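PDB 5K0P: archeaosine synthase QueF-Like from Pyrobaculum calidifontis, which converts the nitrile of preQ0-modified tRNA into the formamidine of archaeosine, using free ammonium as the amino donor in the last step of archaeosine biosynthesis. Local coordinates for the interface of chains A and B. Coordinates in Å, arbitrary orientation; residue numbers count along the deposited sequence, not the author numbering. Chains: chain A/B, Archeaosine synthase QueF-Like.

Contact 1: the interface of chains A and B. Residues chain A 8-10; chain B 63, 67, 96-98.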
ATOM      1  N   PRO A   8      20.952  16.151  18.451  1.00 32.86           N
ATOM      2  CA  PRO A   8      19.544  15.802  18.250  1.00 30.60           C
ATOM      3  C   PRO A   8      18.825  15.358  19.506  1.00 27.67           C
ATOM      4  O   PRO A   8      19.459  14.916  20.470  1.00 27.89           O
ATOM      5  CB  PRO A   8      19.599  14.635  17.279  1.00 28.95           C
ATOM      6  CG  PRO A   8      20.940  14.679  16.666  1.00 32.40           C
ATOM      7  CD  PRO A   8      21.854  15.357  17.619  1.00 33.53           C
ATOM      8  N   SER A   9      17.510  15.445  19.451  1.00 26.41           N
ATOM      9  CA  SER A   9      16.628  14.912  20.453  1.00 29.13           C
ATOM     10  C   SER A   9      16.463  13.397  20.388  1.00 27.53           C
ATOM     11  O   SER A   9      16.238  12.784  21.420  1.00 28.35           O
ATOM     12  CB  SER A   9      15.236  15.562  20.347  1.00 31.02           C
ATOM     13  OG  SER A   9      15.342  16.976  20.416  1.00 32.52           O
ATOM     14  N   LEU A  10      16.514  12.811  19.195  1.00 25.47           N
ATOM     15  CA  LEU A  10      16.254  11.385  18.986  1.00 23.93           C
ATOM     16  C   LEU A  10      16.895  11.003  17.650  1.00 21.93           C
ATOM     17  O   LEU A  10      16.830  11.766  16.695  1.00 24.11           O
ATOM     18  CB  LEU A  10      14.733  11.058  18.892  1.00 24.60           C
ATOM     19  CG  LEU A  10      14.362   9.590  18.931  1.00 28.07           C
ATOM     20  CD1 LEU A  10      14.748   9.036  20.311  1.00 35.88           C
ATOM     21  CD2 LEU A  10      12.885   9.361  18.775  1.00 31.08           C
TER
ATOM     22  N   GLU B  63      22.633  15.018  11.192  1.00 29.22           N
ATOM     23  CA  GLU B  63      22.491  15.208  12.625  1.00 28.94           C
ATOM     24  C   GLU B  63      22.547  16.738  12.974  1.00 32.25           C
ATOM     25  O   GLU B  63      21.775  17.261  13.858  1.00 30.56           O
ATOM     26  CB  GLU B  63      23.561  14.373  13.352  1.00 36.82           C
ATOM     27  CG  GLU B  63      24.957  14.908  13.195  1.00 40.15           C
ATOM     28  CD  GLU B  63      26.010  14.017  13.796  1.00 38.03           C
ATOM     29  OE1 GLU B  63      26.225  12.946  13.200  1.00 44.14           O
ATOM     30  OE2 GLU B  63      26.607  14.417  14.841  1.00 44.23           O
ATOM     31  N   VAL B  67      19.188  20.092  13.676  1.00 25.59           N
ATOM     32  CA  VAL B  67      19.264  21.020  14.759  1.00 24.73           C
ATOM     33  C   VAL B  67      19.349  22.397  14.191  1.00 25.01           C
ATOM     34  O   VAL B  67      18.715  23.276  14.715  1.00 23.46           O
ATOM     35  CB  VAL B  67      20.436  20.726  15.676  1.00 30.30           C
ATOM     36  CG1 VAL B  67      20.603  21.801  16.721  1.00 32.97           C
ATOM     37  CG2 VAL B  67      20.215  19.387  16.403  1.00 31.85           C
ATOM     38  N   GLU B  96      16.876   8.384  10.769  1.00 22.54           N
ATOM     39  CA  GLU B  96      16.085   9.562  11.085  1.00 23.28           C
ATOM     40  C   GLU B  96      16.642  10.294  12.222  1.00 21.77           C
ATOM     41  O   GLU B  96      16.877   9.686  13.256  1.00 21.27           O
ATOM     42  CB  GLU B  96      14.666   9.221  11.518  1.00 28.47           C
ATOM     43  CG  GLU B  96      13.947   8.354  10.578  1.00 31.78           C
ATOM     44  CD  GLU B  96      12.486   8.162  10.922  1.00 40.98           C
ATOM     45  OE1 GLU B  96      11.933   8.591  12.004  1.00 42.36           O
ATOM     46  OE2 GLU B  96      11.945   7.539  10.022  1.00 41.28           O
ATOM     47  N   VAL B  97      16.815  11.601  12.033  1.00 19.28           N
ATOM     48  CA  VAL B  97      17.264  12.451  13.054  1.00 20.41           C
ATOM     49  C   VAL B  97      16.161  13.421  13.406  1.00 20.47           C
ATOM     50  O   VAL B  97      15.660  14.162  12.548  1.00 22.44           O
ATOM     51  CB  VAL B  97      18.414  13.274  12.579  1.00 22.67           C
ATOM     52  CG1 VAL B  97      18.883  14.173  13.709  1.00 25.75           C
ATOM     53  CG2 VAL B  97      19.544  12.418  12.209  1.00 24.86           C
ATOM     54  N   VAL B  98      15.851  13.501  14.698  1.00 20.27           N
ATOM     55  CA  VAL B  98      14.826  14.410  15.163  1.00 21.36           C
ATOM     56  C   VAL B  98      15.425  15.445  16.089  1.00 22.40           C
ATOM     57  O   VAL B  98      16.258  15.119  16.980  1.00 21.72           O
ATOM     58  CB  VAL B  98      13.760  13.601  15.965  1.00 24.76           C
ATOM     59  CG1 VAL B  98      12.705  14.521  16.539  1.00 28.32           C
ATOM     60  CG2 VAL B  98      13.155  12.503  15.139  1.00 24.30           C
TER
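One face of the A:Pro8 pyrrolidine ring lies over chain B. B:Val67 CG2 stands beneath its nitrogen end, 3.9 Å from A:Pro8 N, and the backbone carbonyl oxygen of the substrate-binding residue B:Glu63 lies 3.9 Å below A:Pro8 CG. At the CB-CG edge, B:Val97 CG1 comes within 3.6 Å of A:Pro8 CG, the two side chains slanting across each other; its position anti to the backbone N (chi1 -180°) turns this methyl toward the ring. Near the ring plane, at the CA-CB edge, the carbonyl oxygen of B:Val98 lies 3.4 Å from A:Pro8 CB. That same oxygen accepts two amide bonds. A:Ser9 N donates to B:Val98 O at 2.8 Å, in the carbonyl plane, and A:Leu10 N reaches B:Val98 O at 3.2 Å from a donor position tilted 29° from that plane. The return bond, B:Val98 N to A:Leu10 O, is 2.8 Å long and straight, 167° at the hydrogen. A:Leu10 CB meets B:Val98 CB at 4.0 Å beside it. The two A:Leu10-B:Val98 bonds make an antiparallel bridge joining the start of A strand 10-20 to B strand 93-102, so sheet pairing continues from one T-fold subunit into the next, with A:Pro8 resting on B helix 62-77.

Contact 2: the interface of chains A and B. Residues chain A 6-7; chain B 67, 71.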
ATOM      1  N   LYS A   6      24.743  21.556  19.586  1.00 56.87           N
ATOM      2  CA  LYS A   6      23.641  20.985  20.396  1.00 61.64           C
ATOM      3  C   LYS A   6      23.146  19.772  19.623  1.00 62.59           C
ATOM      4  O   LYS A   6      23.006  19.836  18.399  1.00 65.33           O
ATOM      5  CB  LYS A   6      22.543  22.014  20.632  1.00 65.23           C
ATOM      6  CG  LYS A   6      21.196  21.432  21.052  1.00 75.18           C
ATOM      7  CD  LYS A   6      20.297  22.489  21.690  1.00 85.38           C
ATOM      8  CE  LYS A   6      20.064  23.770  20.838  1.00 83.72           C
ATOM      9  NZ  LYS A   6      19.525  23.695  19.426  1.00 66.43           N
ATOM     10  N   SER A   7      22.922  18.658  20.307  1.00 50.30           N
ATOM     11  CA  SER A   7      22.754  17.397  19.609  1.00 44.13           C
ATOM     12  C   SER A   7      21.247  17.149  19.295  1.00 34.02           C
ATOM     13  O   SER A   7      20.375  17.887  19.735  1.00 33.05           O
ATOM     14  CB  SER A   7      23.435  16.267  20.396  1.00 48.07           C
ATOM     15  OG  SER A   7      22.748  16.079  21.588  1.00 47.96           O
TER
ATOM     16  N   VAL B  67      19.188  20.092  13.676  1.00 25.59           N
ATOM     17  CA  VAL B  67      19.264  21.020  14.759  1.00 24.73           C
ATOM     18  C   VAL B  67      19.349  22.397  14.191  1.00 25.01           C
ATOM     19  O   VAL B  67      18.715  23.276  14.715  1.00 23.46           O
ATOM     20  CB  VAL B  67      20.436  20.726  15.676  1.00 30.30           C
ATOM     21  CG1 VAL B  67      20.603  21.801  16.721  1.00 32.97           C
ATOM     22  CG2 VAL B  67      20.215  19.387  16.403  1.00 31.85           C
ATOM     23  N   GLU B  71      16.652  25.538  14.807  1.00 30.20           N
ATOM     24  CA  GLU B  71      17.036  26.885  15.260  1.00 31.75           C
ATOM     25  C   GLU B  71      16.493  27.988  14.343  1.00 28.47           C
ATOM     26  O   GLU B  71      16.048  29.034  14.837  1.00 29.15           O
ATOM     27  CB  GLU B  71      18.551  27.036  15.410  1.00 33.13           C
ATOM     28  CG  GLU B  71      19.056  26.275  16.658  1.00 37.38           C
ATOM     29  CD  GLU B  71      20.575  26.085  16.675  1.00 49.29           C
ATOM     30  OE1 GLU B  71      21.297  26.722  15.827  1.00 53.24           O
ATOM     31  OE2 GLU B  71      21.032  25.283  17.567  1.00 44.00           O
TER
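The side-chain amine nitrogen of A:Lys6 makes a salt bridge and hydrogen bond to the carboxylate of B:Glu71, with A:Lys6 NZ 2.9 Å from B:Glu71 OE2. The oxygen uses its anti lone pair, the one turned away from OE1, and the two side chains arrive from opposite directions. The lysine chain is extended to CD and then bends twice (chi3 54°, chi4 55°), which folds the amino group back toward the helix. There A:Lys6 NZ also lies 3.5 Å from B:Val67 CG1, so a methyl flanks the charged group. Both branches of this valine sit against the incoming backbone: B:Val67 CG1 and B:Val67 CG2 both touch A:Lys6 O, at 3.5 Å each, from the same side, while CG2 also reaches A:Ser7 O at 3.7 Å. These are packing contacts, without hydrogen bonds. Shortening B:Glu71 to an alanine here would probably leave the lysine amino group without its charge mate and set the end of that chain free to turn. B:Val67 and B:Glu71 are four residues apart, one turn along helix 62-77, and so present a methyl pair and a carboxylate on one helix flank. Against that flank lies the N-terminal segment of chain A, whose first modelled residue is A:Lys6, ahead of strand 10-20.

Contact 3: the interface of chains A and B. Residues chain A 15, 45-46, 49; chain B 91-93.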
ATOM      1  N   THR A  15      18.449  -1.080   9.761  1.00 21.31           N
ATOM      2  CA  THR A  15      19.207  -1.749   8.708  1.00 21.93           C
ATOM      3  C   THR A  15      18.990  -3.271   8.720  1.00 22.68           C
ATOM      4  O   THR A  15      18.274  -3.797   9.573  1.00 22.27           O
ATOM      5  CB  THR A  15      20.708  -1.348   8.758  1.00 21.86           C
ATOM      6  OG1 THR A  15      21.310  -1.713   7.515  1.00 21.25           O
ATOM      7  CG2 THR A  15      21.448  -2.077   9.868  1.00 23.52           C
ATOM      8  N   ILE A  45      27.256   6.476  11.901  1.00 26.87           N
ATOM      9  CA  ILE A  45      26.526   5.461  11.215  1.00 27.39           C
ATOM     10  C   ILE A  45      27.439   4.318  10.881  1.00 25.97           C
ATOM     11  O   ILE A  45      27.036   3.150  10.887  1.00 27.33           O
ATOM     12  CB  ILE A  45      25.942   5.995   9.928  1.00 27.55           C
ATOM     13  CG1 ILE A  45      25.010   7.170  10.179  1.00 30.69           C
ATOM     14  CG2 ILE A  45      25.168   4.898   9.235  1.00 26.70           C
ATOM     15  CD1 ILE A  45      23.965   6.850  11.207  1.00 29.37           C
ATOM     16  N   GLU A  46      28.668   4.644  10.566  1.00 26.76           N
ATOM     17  CA  GLU A  46      29.661   3.654  10.105  1.00 28.58           C
ATOM     18  C   GLU A  46      29.900   2.746  11.278  1.00 25.70           C
ATOM     19  O   GLU A  46      30.007   1.577  11.051  1.00 26.50           O
ATOM     20  CB  GLU A  46      31.000   4.297   9.645  1.00 32.03           C
ATOM     21  CG  GLU A  46      30.936   5.181   8.392  1.00 41.23           C
ATOM     22  CD  GLU A  46      30.577   6.695   8.621  1.00 50.55           C
ATOM     23  OE1 GLU A  46      29.778   7.081   9.560  1.00 38.97           O
ATOM     24  OE2 GLU A  46      31.068   7.525   7.784  1.00 55.58           O
ATOM     25  N   LYS A  49      26.813   0.350  11.656  1.00 19.92           N
ATOM     26  CA  LYS A  49      26.832  -0.703  10.692  1.00 22.44           C
ATOM     27  C   LYS A  49      27.913  -1.795  11.023  1.00 21.89           C
ATOM     28  O   LYS A  49      27.689  -2.969  10.849  1.00 21.89           O
ATOM     29  CB  LYS A  49      27.141  -0.138   9.373  1.00 24.19           C
ATOM     30  CG  LYS A  49      27.340  -1.222   8.357  1.00 27.04           C
ATOM     31  CD  LYS A  49      27.433  -0.592   6.997  1.00 35.45           C
ATOM     32  CE  LYS A  49      26.887  -1.471   5.865  1.00 44.00           C
ATOM     33  NZ  LYS A  49      27.371  -2.861   5.797  1.00 39.04           N
TER
ATOM     34  N   ILE B  91      24.983   4.196   3.568  1.00 30.10           N
ATOM     35  CA  ILE B  91      25.614   2.889   3.731  1.00 26.61           C
ATOM     36  C   ILE B  91      24.635   1.769   4.146  1.00 25.97           C
ATOM     37  O   ILE B  91      24.939   0.868   4.977  1.00 26.01           O
ATOM     38  CB  ILE B  91      26.853   2.953   4.594  1.00 27.91           C
ATOM     39  CG1 ILE B  91      26.597   3.312   6.053  1.00 28.19           C
ATOM     40  CG2 ILE B  91      27.815   3.939   4.031  1.00 31.62           C
ATOM     41  CD1 ILE B  91      27.880   3.312   6.913  1.00 30.67           C
ATOM     42  N   GLY B  92      23.456   1.823   3.528  1.00 22.31           N
ATOM     43  CA  GLY B  92      22.473   0.819   3.718  1.00 26.30           C
ATOM     44  C   GLY B  92      21.622   0.949   4.987  1.00 25.67           C
ATOM     45  O   GLY B  92      20.873   0.014   5.343  1.00 26.51           O
ATOM     46  N   VAL B  93      21.764   2.068   5.689  1.00 21.56           N
ATOM     47  CA  VAL B  93      21.126   2.333   6.964  1.00 21.25           C
ATOM     48  C   VAL B  93      20.124   3.466   6.710  1.00 21.42           C
ATOM     49  O   VAL B  93      20.460   4.530   6.177  1.00 25.12           O
ATOM     50  CB  VAL B  93      22.116   2.780   8.023  1.00 22.09           C
ATOM     51  CG1 VAL B  93      21.397   2.944   9.362  1.00 24.44           C
ATOM     52  CG2 VAL B  93      23.323   1.836   8.173  1.00 22.54           C
TER
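A:Ile45 CG2 is the apolar centre, meeting B:Val93 CG2 at 3.7 Å and B:Ile91 CG1 at 3.8 Å, where a helix of one T-fold subunit packs on the hairpin tip of its neighbour in this QueF-family enzyme. The B:Ile91 side chain lies against the first turn of that helix: CG1 occupies the crowded position between backbone N and carbonyl carbon (chi1 66°), and the chain then runs straight out, bringing B:Ile91 CD1 to 3.7 Å from A:Glu46 CA. It crosses the A:Glu46 side chain at about a right angle, meeting its aliphatic part. A:Ile45 and A:Glu46 both bind substrate, so the hairpin probably helps to hold the start of helix 45-53, which carries them, in place. Further along the helix, A:Lys49 lays its methylenes over the turn, with A:Lys49 CD 3.9 Å from B:Ile91 CD1 and A:Lys49 CE 3.2 Å from B:Ile91 O. B:Ile91 and B:Gly92 both have positive phi, forming a tight type I' turn between strands 81-90 and 93-102. At the polar rim is A:Thr15 of strand 10-20: with its hydroxyl anti to the backbone N (chi1 -164°), A:Thr15 OG1 points to the turn and donates to B:Gly92 O at 2.8 Å. The hydroxyl approaches from above the carbonyl plane, 51° out of it, rather than along a lone pair.

Contacts 1 and 2 are neighbours, their C-alpha centres about 8 Å apart, and share B:Val67 on helix 62-77. Contact 3 lies about 16 Å from contact 1 and 22 Å from contact 2, yet contacts 1 and 3 both use A strand 10-20 and B strand 93-102, so they probably hold the pair near both ends, at the start of strand 10-20 and at the turn that leads into strand 93-102. Substrate-binding residues come from B in contact 1 and from A in contact 3, consistent with active sites built between subunits. The interface is not an exact two-fold, which suits side-by-side neighbours within a pentamer of the homodecamer better than the head-to-head join.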